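Local coordinates for beta-galactosidase/beta-glucuronidase (Faecalibacterium prausnitzii L2-6, PDB 6MVF), which binds flavin mononucleotide and, as a member of glycoside hydrolase family 2, probably cleaves beta-glucuronides in the human gut, at residues T70-R75 and E133-V138; A95-A100 and G158-V163; G593-V598 and D628-E633; E633-L638 and T650-E655. All coordinates share one frame; numbering follows the deposited sequence.

Contact 1: residues T70-R75 and E133-V138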
loop_
_atom_site.group_PDB
_atom_site.type_symbol
_atom_site.label_atom_id
_atom_site.label_comp_id
_atom_site.label_asym_id
_atom_site.label_seq_id
_atom_site.Cartn_x
_atom_site.Cartn_y
_atom_site.Cartn_z
ATOM N N THR A 70 -17.451 36.835 -7.088
ATOM C CA THR A 70 -17.846 36.045 -5.934
ATOM C C THR A 70 -18.415 34.705 -6.386
ATOM O O THR A 70 -19.372 34.660 -7.169
ATOM C CB THR A 70 -18.850 36.811 -5.082
ATOM O OG1 THR A 70 -18.284 38.095 -4.758
ATOM C CG2 THR A 70 -19.166 36.009 -3.803
ATOM N N GLY A 71 -17.803 33.624 -5.909
ATOM C CA GLY A 71 -18.328 32.275 -6.054
ATOM C C GLY A 71 -18.775 31.756 -4.697
ATOM O O GLY A 71 -18.074 31.929 -3.697
ATOM N N VAL A 72 -19.954 31.142 -4.673
ATOM C CA VAL A 72 -20.535 30.565 -3.467
ATOM C C VAL A 72 -20.415 29.053 -3.570
ATOM O O VAL A 72 -20.936 28.442 -4.515
ATOM C CB VAL A 72 -22.001 30.984 -3.281
ATOM C CG1 VAL A 72 -22.596 30.339 -2.029
ATOM C CG2 VAL A 72 -22.084 32.473 -3.175
ATOM N N TYR A 73 -19.712 28.462 -2.610
ATOM C CA TYR A 73 -19.626 27.016 -2.451
ATOM C C TYR A 73 -20.631 26.605 -1.388
ATOM O O TYR A 73 -20.824 27.320 -0.401
ATOM C CB TYR A 73 -18.215 26.558 -2.014
ATOM C CG TYR A 73 -17.044 26.831 -2.972
ATOM C CD1 TYR A 73 -16.373 28.056 -2.973
ATOM C CD2 TYR A 73 -16.588 25.841 -3.833
ATOM C CE1 TYR A 73 -15.300 28.294 -3.818
ATOM C CE2 TYR A 73 -15.520 26.065 -4.684
ATOM C CZ TYR A 73 -14.876 27.297 -4.679
ATOM O OH TYR A 73 -13.805 27.497 -5.541
ATOM N N SER A 74 -21.257 25.445 -1.572
ATOM C CA SER A 74 -22.136 24.936 -0.531
ATOM C C SER A 74 -22.198 23.421 -0.611
ATOM O O SER A 74 -22.087 22.837 -1.693
ATOM C CB SER A 74 -23.550 25.527 -0.624
ATOM O OG SER A 74 -24.238 24.983 -1.728
ATOM N N ARG A 75 -22.373 22.798 0.554
ATOM C CA ARG A 75 -22.514 21.352 0.671
ATOM C C ARG A 75 -23.237 21.041 1.971
ATOM O O ARG A 75 -23.472 21.922 2.800
ATOM C CB ARG A 75 -21.159 20.642 0.630
ATOM C CG ARG A 75 -20.355 20.756 1.909
ATOM C CD ARG A 75 -19.291 19.675 1.943
ATOM N NE ARG A 75 -19.764 18.508 2.677
ATOM C CZ ARG A 75 -19.127 17.345 2.741
ATOM N NH1 ARG A 75 -17.983 17.163 2.108
ATOM N NH2 ARG A 75 -19.643 16.359 3.443
ATOM N N GLU A 133 -26.311 22.541 6.547
ATOM C CA GLU A 133 -25.823 23.165 5.319
ATOM C C GLU A 133 -24.664 24.114 5.614
ATOM O O GLU A 133 -24.747 24.954 6.516
ATOM C CB GLU A 133 -26.944 23.902 4.584
ATOM C CG GLU A 133 -27.510 23.099 3.400
ATOM C CD GLU A 133 -26.664 23.214 2.113
ATOM O OE1 GLU A 133 -26.149 24.322 1.811
ATOM O OE2 GLU A 133 -26.522 22.192 1.394
ATOM N N LEU A 134 -23.587 23.962 4.852
ATOM C CA LEU A 134 -22.389 24.784 4.959
ATOM C C LEU A 134 -22.252 25.631 3.698
ATOM O O LEU A 134 -22.261 25.093 2.580
ATOM C CB LEU A 134 -21.153 23.898 5.153
ATOM C CG LEU A 134 -19.745 24.491 5.181
ATOM C CD1 LEU A 134 -19.663 25.508 6.272
ATOM C CD2 LEU A 134 -18.694 23.393 5.396
ATOM N N THR A 135 -22.127 26.952 3.884
ATOM C CA THR A 135 -22.069 27.920 2.787
ATOM C C THR A 135 -20.835 28.795 2.962
ATOM O O THR A 135 -20.668 29.422 4.012
ATOM C CB THR A 135 -23.340 28.784 2.753
ATOM O OG1 THR A 135 -24.490 27.937 2.611
ATOM C CG2 THR A 135 -23.313 29.761 1.592
ATOM N N ILE A 136 -19.969 28.835 1.948
ATOM C CA ILE A 136 -18.768 29.674 1.970
ATOM C C ILE A 136 -18.790 30.587 0.746
ATOM O O ILE A 136 -18.587 30.132 -0.389
ATOM C CB ILE A 136 -17.475 28.850 2.006
ATOM C CG1 ILE A 136 -17.507 27.838 3.154
ATOM C CG2 ILE A 136 -16.264 29.785 2.146
ATOM C CD1 ILE A 136 -16.522 26.672 2.996
ATOM N N GLU A 137 -19.031 31.874 0.977
ATOM C CA GLU A 137 -18.898 32.882 -0.062
ATOM C C GLU A 137 -17.440 33.287 -0.161
ATOM O O GLU A 137 -16.834 33.661 0.843
ATOM C CB GLU A 137 -19.754 34.108 0.256
ATOM C CG GLU A 137 -21.222 33.963 -0.091
ATOM C CD GLU A 137 -22.024 35.245 0.144
ATOM O OE1 GLU A 137 -23.149 35.131 0.694
ATOM O OE2 GLU A 137 -21.528 36.347 -0.226
ATOM N N VAL A 138 -16.886 33.222 -1.370
ATOM C CA VAL A 138 -15.487 33.537 -1.623
ATOM C C VAL A 138 -15.411 34.572 -2.738
ATOM O O VAL A 138 -16.059 34.419 -3.774
ATOM C CB VAL A 138 -14.695 32.275 -2.010
ATOM C CG1 VAL A 138 -13.226 32.612 -2.265
ATOM C CG2 VAL A 138 -14.840 31.224 -0.948
#

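Contact 2: residues A95-A100 and G158-V163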
loop_
_atom_site.group_PDB
_atom_site.type_symbol
_atom_site.label_atom_id
_atom_site.label_comp_id
_atom_site.label_asym_id
_atom_site.label_seq_id
_atom_site.Cartn_x
_atom_site.Cartn_y
_atom_site.Cartn_z
ATOM N N ALA A 95 -7.601 27.746 3.235
ATOM C CA ALA A 95 -7.366 28.994 2.514
ATOM C C ALA A 95 -8.593 29.341 1.669
ATOM O O ALA A 95 -9.229 28.466 1.071
ATOM C CB ALA A 95 -6.110 28.923 1.626
ATOM N N ALA A 96 -8.938 30.619 1.614
ATOM C CA ALA A 96 -10.053 31.084 0.796
ATOM C C ALA A 96 -9.603 32.356 0.086
ATOM O O ALA A 96 -9.506 33.420 0.706
ATOM C CB ALA A 96 -11.308 31.325 1.642
ATOM N N ALA A 97 -9.347 32.249 -1.212
ATOM C CA ALA A 97 -8.749 33.339 -1.971
ATOM C C ALA A 97 -9.854 34.149 -2.635
ATOM O O ALA A 97 -10.563 33.616 -3.494
ATOM C CB ALA A 97 -7.784 32.771 -3.009
ATOM N N LEU A 98 -10.008 35.430 -2.260
ATOM C CA LEU A 98 -9.156 36.195 -1.340
ATOM C C LEU A 98 -9.844 36.588 -0.027
ATOM O O LEU A 98 -9.193 36.973 0.943
ATOM C CB LEU A 98 -8.706 37.478 -2.018
ATOM C CG LEU A 98 -7.852 37.305 -3.253
ATOM C CD1 LEU A 98 -7.594 38.675 -3.875
ATOM C CD2 LEU A 98 -6.544 36.601 -2.872
ATOM N N ASP A 99 -11.172 36.506 -0.035
ATOM C CA ASP A 99 -12.049 37.068 0.983
ATOM C C ASP A 99 -13.208 36.102 1.141
ATOM O O ASP A 99 -13.708 35.585 0.139
ATOM C CB ASP A 99 -12.545 38.455 0.547
ATOM C CG ASP A 99 -13.133 39.271 1.689
ATOM O OD1 ASP A 99 -13.227 38.745 2.821
ATOM O OD2 ASP A 99 -13.506 40.450 1.450
ATOM N N ALA A 100 -13.625 35.830 2.379
ATOM C CA ALA A 100 -14.562 34.735 2.594
ATOM C C ALA A 100 -15.583 35.049 3.680
ATOM O O ALA A 100 -15.319 35.816 4.612
ATOM C CB ALA A 100 -13.838 33.436 2.955
ATOM N N GLY A 158 -11.066 31.056 -4.879
ATOM C CA GLY A 158 -11.745 29.864 -4.423
ATOM C C GLY A 158 -11.126 29.155 -3.238
ATOM O O GLY A 158 -10.281 29.704 -2.522
ATOM N N LEU A 159 -11.575 27.917 -3.025
ATOM C CA LEU A 159 -11.164 27.094 -1.890
ATOM C C LEU A 159 -10.093 26.113 -2.370
ATOM O O LEU A 159 -10.340 24.924 -2.567
ATOM C CB LEU A 159 -12.375 26.370 -1.313
ATOM C CG LEU A 159 -13.451 27.195 -0.635
ATOM C CD1 LEU A 159 -14.597 26.282 -0.247
ATOM C CD2 LEU A 159 -12.852 27.886 0.588
ATOM N N TYR A 160 -8.883 26.623 -2.571
ATOM C CA TYR A 160 -7.900 25.877 -3.347
ATOM C C TYR A 160 -7.044 24.936 -2.486
ATOM O O TYR A 160 -6.099 24.329 -3.004
ATOM C CB TYR A 160 -7.030 26.849 -4.155
ATOM C CG TYR A 160 -6.204 27.757 -3.300
ATOM C CD1 TYR A 160 -6.705 28.967 -2.839
ATOM C CD2 TYR A 160 -4.910 27.391 -2.930
ATOM C CE1 TYR A 160 -5.921 29.798 -2.033
ATOM C CE2 TYR A 160 -4.126 28.199 -2.137
ATOM C CZ TYR A 160 -4.622 29.402 -1.689
ATOM O OH TYR A 160 -3.811 30.193 -0.888
ATOM N N ARG A 161 -7.375 24.792 -1.192
ATOM C CA ARG A 161 -6.682 23.882 -0.286
ATOM C C ARG A 161 -7.599 22.908 0.441
ATOM O O ARG A 161 -7.090 22.006 1.120
ATOM C CB ARG A 161 -5.883 24.659 0.774
ATOM C CG ARG A 161 -4.681 25.416 0.228
ATOM C CD ARG A 161 -3.812 26.010 1.338
ATOM N NE ARG A 161 -2.758 26.797 0.727
ATOM C CZ ARG A 161 -2.177 27.864 1.268
ATOM N NH1 ARG A 161 -2.531 28.293 2.474
ATOM N NH2 ARG A 161 -1.240 28.510 0.578
ATOM N N GLY A 162 -8.922 23.068 0.335
ATOM C CA GLY A 162 -9.871 22.202 1.002
ATOM C C GLY A 162 -10.319 22.772 2.331
ATOM O O GLY A 162 -9.871 23.831 2.776
ATOM N N VAL A 163 -11.208 22.012 2.981
ATOM C CA VAL A 163 -11.959 22.439 4.164
ATOM C C VAL A 163 -12.109 21.241 5.101
ATOM O O VAL A 163 -12.287 20.108 4.648
ATOM C CB VAL A 163 -13.351 23.017 3.770
ATOM C CG1 VAL A 163 -14.202 23.303 4.996
ATOM C CG2 VAL A 163 -13.215 24.285 2.921
HETATM O O HOH W 1 -9.470 25.762 0.762
#

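Contact 3: residues G593-V598 and D628-E633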
loop_
_atom_site.group_PDB
_atom_site.type_symbol
_atom_site.label_atom_id
_atom_site.label_comp_id
_atom_site.label_asym_id
_atom_site.label_seq_id
_atom_site.Cartn_x
_atom_site.Cartn_y
_atom_site.Cartn_z
ATOM N N GLY A 593 25.361 25.404 -40.326
ATOM C CA GLY A 593 26.703 25.941 -40.163
ATOM C C GLY A 593 27.786 24.901 -40.374
ATOM O O GLY A 593 27.549 23.698 -40.229
ATOM N N GLU A 594 28.986 25.342 -40.733
ATOM C CA GLU A 594 30.061 24.379 -40.937
ATOM C C GLU A 594 30.471 23.745 -39.616
ATOM O O GLU A 594 30.806 22.554 -39.573
ATOM C CB GLU A 594 31.250 25.049 -41.620
ATOM C CG GLU A 594 32.010 24.111 -42.547
ATOM C CD GLU A 594 33.371 23.698 -41.995
ATOM O OE1 GLU A 594 34.179 24.595 -41.645
ATOM O OE2 GLU A 594 33.636 22.473 -41.912
ATOM N N THR A 595 30.442 24.522 -38.530
ATOM C CA THR A 595 30.561 23.993 -37.180
ATOM C C THR A 595 29.454 24.576 -36.314
ATOM O O THR A 595 28.895 25.639 -36.597
ATOM C CB THR A 595 31.917 24.307 -36.526
ATOM O OG1 THR A 595 31.988 25.710 -36.235
ATOM C CG2 THR A 595 33.084 23.892 -37.430
ATOM N N THR A 596 29.144 23.861 -35.239
ATOM C CA THR A 596 28.192 24.324 -34.242
ATOM C C THR A 596 28.784 24.083 -32.860
ATOM O O THR A 596 29.574 23.154 -32.658
ATOM C CB THR A 596 26.827 23.617 -34.403
ATOM O OG1 THR A 596 25.905 24.115 -33.432
ATOM C CG2 THR A 596 26.971 22.099 -34.250
ATOM N N GLU A 597 28.418 24.932 -31.907
ATOM C CA GLU A 597 28.887 24.763 -30.535
ATOM C C GLU A 597 27.982 23.790 -29.779
ATOM O O GLU A 597 26.766 24.009 -29.667
ATOM C CB GLU A 597 28.960 26.089 -29.789
ATOM C CG GLU A 597 29.222 25.892 -28.291
ATOM C CD GLU A 597 29.331 27.204 -27.512
ATOM O OE1 GLU A 597 28.433 27.470 -26.679
ATOM O OE2 GLU A 597 30.306 27.964 -27.741
ATOM N N VAL A 598 28.585 22.727 -29.255
ATOM C CA VAL A 598 27.904 21.751 -28.413
ATOM C C VAL A 598 28.368 21.994 -26.984
ATOM O O VAL A 598 29.533 21.754 -26.654
ATOM C CB VAL A 598 28.192 20.313 -28.857
ATOM C CG1 VAL A 598 27.586 19.349 -27.898
ATOM C CG2 VAL A 598 27.679 20.075 -30.288
ATOM N N ASP A 628 33.580 22.911 -30.315
ATOM C CA ASP A 628 33.231 23.280 -31.680
ATOM C C ASP A 628 33.209 22.009 -32.504
ATOM O O ASP A 628 34.240 21.340 -32.643
ATOM C CB ASP A 628 34.219 24.284 -32.269
ATOM C CG ASP A 628 33.780 25.717 -32.053
ATOM O OD1 ASP A 628 32.693 26.080 -32.581
ATOM O OD2 ASP A 628 34.505 26.464 -31.340
ATOM N N VAL A 629 32.045 21.667 -33.039
ATOM C CA VAL A 629 31.843 20.364 -33.659
ATOM C C VAL A 629 31.481 20.553 -35.122
ATOM O O VAL A 629 30.548 21.295 -35.446
ATOM C CB VAL A 629 30.759 19.553 -32.926
ATOM C CG1 VAL A 629 30.619 18.165 -33.576
ATOM C CG2 VAL A 629 31.066 19.472 -31.396
ATOM N N ALA A 630 32.227 19.884 -36.001
ATOM C CA ALA A 630 31.866 19.770 -37.417
ATOM C C ALA A 630 30.955 18.563 -37.559
ATOM O O ALA A 630 31.411 17.426 -37.692
ATOM C CB ALA A 630 33.100 19.627 -38.297
ATOM N N LEU A 631 29.650 18.817 -37.517
ATOM C CA LEU A 631 28.680 17.754 -37.694
ATOM C C LEU A 631 28.861 17.099 -39.056
ATOM O O LEU A 631 29.176 17.765 -40.047
ATOM C CB LEU A 631 27.265 18.311 -37.555
ATOM C CG LEU A 631 26.898 18.925 -36.206
ATOM C CD1 LEU A 631 25.536 19.546 -36.308
ATOM C CD2 LEU A 631 26.923 17.889 -35.073
ATOM N N ASP A 632 28.701 15.776 -39.087
ATOM C CA ASP A 632 28.558 15.041 -40.335
ATOM C C ASP A 632 27.230 15.385 -41.001
ATOM O O ASP A 632 26.271 15.821 -40.357
ATOM C CB ASP A 632 28.605 13.540 -40.094
ATOM C CG ASP A 632 29.940 13.079 -39.598
ATOM O OD1 ASP A 632 30.923 13.842 -39.764
ATOM O OD2 ASP A 632 30.003 11.950 -39.053
ATOM N N GLU A 633 27.183 15.188 -42.314
ATOM C CA GLU A 633 25.932 15.365 -43.032
ATOM C C GLU A 633 24.927 14.352 -42.510
ATOM O O GLU A 633 25.271 13.200 -42.242
ATOM C CB GLU A 633 26.153 15.197 -44.537
ATOM C CG GLU A 633 25.598 16.347 -45.380
ATOM C CD GLU A 633 26.292 17.690 -45.114
ATOM O OE1 GLU A 633 27.473 17.682 -44.698
ATOM O OE2 GLU A 633 25.657 18.756 -45.317
#

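Contact 4: residues E633-L638 and T650-E655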
loop_
_atom_site.group_PDB
_atom_site.type_symbol
_atom_site.label_atom_id
_atom_site.label_comp_id
_atom_site.label_asym_id
_atom_site.label_seq_id
_atom_site.Cartn_x
_atom_site.Cartn_y
_atom_site.Cartn_z
ATOM N N GLU A 633 27.183 15.188 -42.314
ATOM C CA GLU A 633 25.932 15.365 -43.032
ATOM C C GLU A 633 24.927 14.352 -42.510
ATOM O O GLU A 633 25.271 13.200 -42.242
ATOM C CB GLU A 633 26.153 15.197 -44.537
ATOM C CG GLU A 633 25.598 16.347 -45.380
ATOM C CD GLU A 633 26.292 17.690 -45.114
ATOM O OE1 GLU A 633 27.473 17.682 -44.698
ATOM O OE2 GLU A 633 25.657 18.756 -45.317
ATOM N N GLY A 634 23.692 14.797 -42.315
ATOM C CA GLY A 634 22.674 13.922 -41.770
ATOM C C GLY A 634 22.589 13.994 -40.261
ATOM O O GLY A 634 22.779 15.065 -39.669
ATOM N N PHE A 635 22.317 12.855 -39.625
ATOM C CA PHE A 635 22.118 12.787 -38.184
ATOM C C PHE A 635 23.428 12.484 -37.473
ATOM O O PHE A 635 24.301 11.799 -38.007
ATOM C CB PHE A 635 21.060 11.739 -37.835
ATOM C CG PHE A 635 19.676 12.170 -38.179
ATOM C CD1 PHE A 635 19.034 13.135 -37.420
ATOM C CD2 PHE A 635 19.019 11.633 -39.280
ATOM C CE1 PHE A 635 17.756 13.558 -37.740
ATOM C CE2 PHE A 635 17.748 12.046 -39.618
ATOM C CZ PHE A 635 17.113 13.013 -38.844
ATOM N N ASN A 636 23.561 13.021 -36.257
ATOM C CA ASN A 636 24.798 12.939 -35.489
ATOM C C ASN A 636 24.480 12.503 -34.076
ATOM O O ASN A 636 23.649 13.122 -33.410
ATOM C CB ASN A 636 25.529 14.284 -35.440
ATOM C CG ASN A 636 25.989 14.755 -36.812
ATOM O OD1 ASN A 636 27.144 14.563 -37.196
ATOM N ND2 ASN A 636 25.087 15.376 -37.550
ATOM N N VAL A 637 25.155 11.463 -33.613
ATOM C CA VAL A 637 25.099 11.071 -32.214
ATOM C C VAL A 637 26.153 11.874 -31.457
ATOM O O VAL A 637 27.348 11.756 -31.738
ATOM C CB VAL A 637 25.332 9.561 -32.050
ATOM C CG1 VAL A 637 25.540 9.206 -30.573
ATOM C CG2 VAL A 637 24.175 8.791 -32.635
ATOM N N LEU A 638 25.720 12.693 -30.500
ATOM C CA LEU A 638 26.635 13.408 -29.621
ATOM C C LEU A 638 26.646 12.697 -28.274
ATOM O O LEU A 638 25.601 12.555 -27.626
ATOM C CB LEU A 638 26.249 14.880 -29.467
ATOM C CG LEU A 638 26.580 15.878 -30.598
ATOM C CD1 LEU A 638 28.062 15.954 -30.837
ATOM C CD2 LEU A 638 25.876 15.502 -31.876
ATOM N N THR A 650 20.927 13.330 -30.169
ATOM C CA THR A 650 21.039 13.267 -31.617
ATOM C C THR A 650 20.735 14.638 -32.196
ATOM O O THR A 650 19.729 15.264 -31.836
ATOM C CB THR A 650 20.099 12.216 -32.206
ATOM O OG1 THR A 650 20.411 10.935 -31.644
ATOM C CG2 THR A 650 20.260 12.172 -33.715
ATOM N N LEU A 651 21.621 15.108 -33.062
ATOM C CA LEU A 651 21.461 16.366 -33.766
ATOM C C LEU A 651 21.448 16.083 -35.260
ATOM O O LEU A 651 21.920 15.033 -35.716
ATOM C CB LEU A 651 22.580 17.354 -33.410
ATOM C CG LEU A 651 22.578 17.850 -31.947
ATOM C CD1 LEU A 651 23.615 18.932 -31.732
ATOM C CD2 LEU A 651 21.194 18.347 -31.485
ATOM N N GLU A 652 20.858 17.011 -36.014
ATOM C CA GLU A 652 20.806 16.936 -37.468
ATOM C C GLU A 652 21.516 18.148 -38.052
ATOM O O GLU A 652 21.168 19.290 -37.731
ATOM C CB GLU A 652 19.363 16.871 -37.973
ATOM C CG GLU A 652 19.245 16.498 -39.464
ATOM C CD GLU A 652 17.819 16.630 -40.036
ATOM O OE1 GLU A 652 16.911 17.075 -39.294
ATOM O OE2 GLU A 652 17.615 16.301 -41.239
ATOM N N LYS A 653 22.509 17.901 -38.907
ATOM C CA LYS A 653 23.044 18.968 -39.739
ATOM C C LYS A 653 22.036 19.353 -40.818
ATOM O O LYS A 653 21.458 18.494 -41.490
ATOM C CB LYS A 653 24.368 18.552 -40.379
ATOM C CG LYS A 653 25.064 19.733 -41.073
ATOM C CD LYS A 653 26.418 19.384 -41.664
ATOM C CE LYS A 653 26.942 20.572 -42.459
ATOM N NZ LYS A 653 28.388 20.474 -42.733
ATOM N N VAL A 654 21.812 20.653 -40.975
ATOM C CA VAL A 654 20.883 21.173 -41.971
ATOM C C VAL A 654 21.519 22.383 -42.645
ATOM O O VAL A 654 22.481 22.973 -42.147
ATOM C CB VAL A 654 19.508 21.555 -41.371
ATOM C CG1 VAL A 654 18.766 20.322 -40.933
ATOM C CG2 VAL A 654 19.674 22.508 -40.201
ATOM N N GLU A 655 20.974 22.735 -43.806
ATOM C CA GLU A 655 21.503 23.865 -44.557
ATOM C C GLU A 655 21.018 25.183 -43.971
ATOM O O GLU A 655 21.805 26.115 -43.791
ATOM C CB GLU A 655 21.110 23.742 -46.033
ATOM C CG GLU A 655 21.727 24.787 -46.945
ATOM C CD GLU A 655 23.250 24.688 -47.026
ATOM O OE1 GLU A 655 23.838 23.696 -46.526
ATOM O OE2 GLU A 655 23.866 25.612 -47.604
#

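Contact 1: residues T70-R75 and E133-V138
Gly71, Tyr73 and Arg75 pair with Val138, Ile136 and Leu134 through six backbone hydrogen bonds, two for each pair. Tyr73 N donates to Ile136 O at 3.0 Å, and Leu134 N to Arg75 O at 2.9 Å; the strand axes run antiparallel, 165° apart. Between these pairs the alpha carbons add C-H...O contacts, as from Ser74 CA to Leu134 O at 3.1 Å. Apolar packing falls on both faces. On one, Val72 CG2 lies alongside the Glu137 chain, 3.5 Å from its CG, while Val72 CG1 meets Thr135 CG2 at 3.7 Å. On the other, Val138 CG2 reaches the edge of the Tyr73 ring, 4.1 Å from CD1, and the Tyr73 hydroxyl bonds His52. The charged groups find partners outside the two segments: Glu137 salt-bridges Lys103, and Glu133, bent at chi2 (-82°), brings its carboxylate beside Arg75 O and bonds Thr76 OG1 through OE2. With an alanine in place of this glutamate, Thr76 OG1 would probably lose this partner and Ser74 CB the cover of OE1. In this sugar-binding beta sandwich, the chemistry implies a backbone-held strand pair with a mostly apolar face of Tyr73, Leu134, Ile136 and Val138; Val72 shares the more polar face of Ser74, Thr135 and Glu137.

Contact 2: residues A95-A100 and G158-V163
One ordered water bridges Ala95 and the Arg161-Gly162 turn. It donates to Ala95 O at 2.7 Å and to Gly162 O, and accepts from Arg161 N at 3.0 Å, so three backbone groups share it. Further along, Ala97 and Gly158 form a single antiparallel bridge: Ala97 N donates to Gly158 O at 3.0 Å, and Gly158 N returns a bond to Ala97 O. Gly158 has backbone angles (phi 118°) that would press a side chain against the preceding carbonyl. The side chains gather round three alanines. Tyr160, its CG set between backbone N and carbonyl carbon (chi1 64°), has CE1 3.6 Å from Ala97 CB, and Ala95 CB is 3.7 Å from CZ of the same ring. Ala95 CB also touches the extended Arg161 chain, 3.7 Å from CD. The Tyr160 hydroxyl, bonded to Gly115 O, sits 3.4 Å above the Arg161 guanidinium plane, toward its rim. Leu159 CD2 meets Ala96 CB at 3.9 Å. Beyond a cis peptide before Leu98, Leu98 and Asp99 both face Ser139 as a classic beta bulge, which starts strand 99-104. The 158-163 loop leads into strand 163-168 of the opposing sheet, and Arg161 reaches Gln338 O and Gln303 OE1 in the TIM barrel.

Contact 3: residues G593-V598 and D628-E633
Thr596 and Val629 form a hydrogen-bonded antiparallel pair, Thr596 N donating to Val629 O and Val629 N to Thr596 O, each at 2.9 Å. The rotation of Thr596 sorts its two branches. OG1 stands opposite the backbone N (chi1 -179°) and bonds Arg591 NH1, a donor that also serves Glu597 O. CG2 is thereby put between the backbone N and the carbonyl carbon, where it comes obliquely against Leu631, 3.6 Å from CD1. On the same face Val598 and Val629 both have CG1 opposite the backbone N, which sets their CG2 branches beside N and brings them together, Val598 CG2 to Val629 CG2 at 3.6 Å. These branches and Leu631 belong to the filling of a two-sheet beta sandwich that includes the DUF4982 region: strands 596-602 and 624-629 lie in its three-stranded sheet, and Val598, Val629 and Leu631 pack on Leu609 and Cys611 of strand 606-611 in the other. The opposite face is polar and exposed. Here the Thr595 and Asp628 side chains meet at an oblique angle, Thr595 OG1 standing 3.7 Å from Asp628 OD1, a contact and not a bond. Thr595 CA makes a C-H...O contact with Val629 O at 3.2 Å. Asp628 pairs with Glu597 without a hydrogen bond between them; its OD1 stays 5.7 Å from Glu597 OE2, and these like charges at the surface probably disfavour closer approach. Ala630 CB rests 3.9 Å from Glu594 O, where the segments leave the strand pairing.

Contact 4: residues E633-L638 and T650-E655
Asn636 and Leu651 bond twice across a beta hairpin whose strand axes run 144° apart, Asn636 N to Leu651 O at 2.7 Å and Leu651 N to Asn636 O at 2.9 Å, and Lys653 N continues the register to Gly634 O. On one face Glu652 lies over Phe635. Its CG stands 4.1 Å from the ring centroid, a CH-pi contact over the face, and its carboxylate follows, stacked with its plane 23° from that of the ring. Glu652 reaches this place because its chain runs extended from a CG opposite the backbone N (chi1 -168°). Thr650 CG2 meets the same ring 4.0 Å from Phe635 CD1, while Thr650 OG1 bonds Ser237 O of the second subunit. On the other face Leu638 and Leu651 cross at about a right angle, Leu638 CD2 coming within 4.0 Å of Leu651 CG, and Asn636 OD1 accepts from Asp632 N. At the open end a long, weak salt bridge joins Glu633 OE1 to Lys653 NZ at 3.5 Å. Lys653 CE lies along the same carboxylate, 3.6 Å from Glu633 OE2. Glu652 OE1 bonds Gln590 NE2 and salt-bridges Arg229 of the second subunit, whose side chain also packs on Phe635. A leucine in place of Glu652 would probably leave that arginine without its carboxylate and Gln590 without its acceptor. The face of Phe635, Glu652 and Thr650 thus meets the second subunit by charge, hydrogen bond and packing together, and the sheet runs on there through a parallel pairing at Thr650.

The contacts form two separate pairs. Contacts 1 and 2, centres 10 Å apart, share the sugar-binding sandwich: strands 131-139 and 99-104 are neighbours in one sheet, and a weak hydrogen bond links Leu159 N of contact 2 and Tyr73 OH of contact 1. Contacts 3 and 4, centres 9 Å apart, share Glu633 and follow one another along the chain in the C-terminal sandwich, where Leu631 O and Asp632 O lie against the Lys653 side chain. About 40 Å separates the nearest atoms of contacts 2 and 3, which lie on opposite sides of the chain's centre. None reaches the flavin pocket around Asp174, Tyr177, Phe202 and Lys379; contact 4 alone touches another subunit.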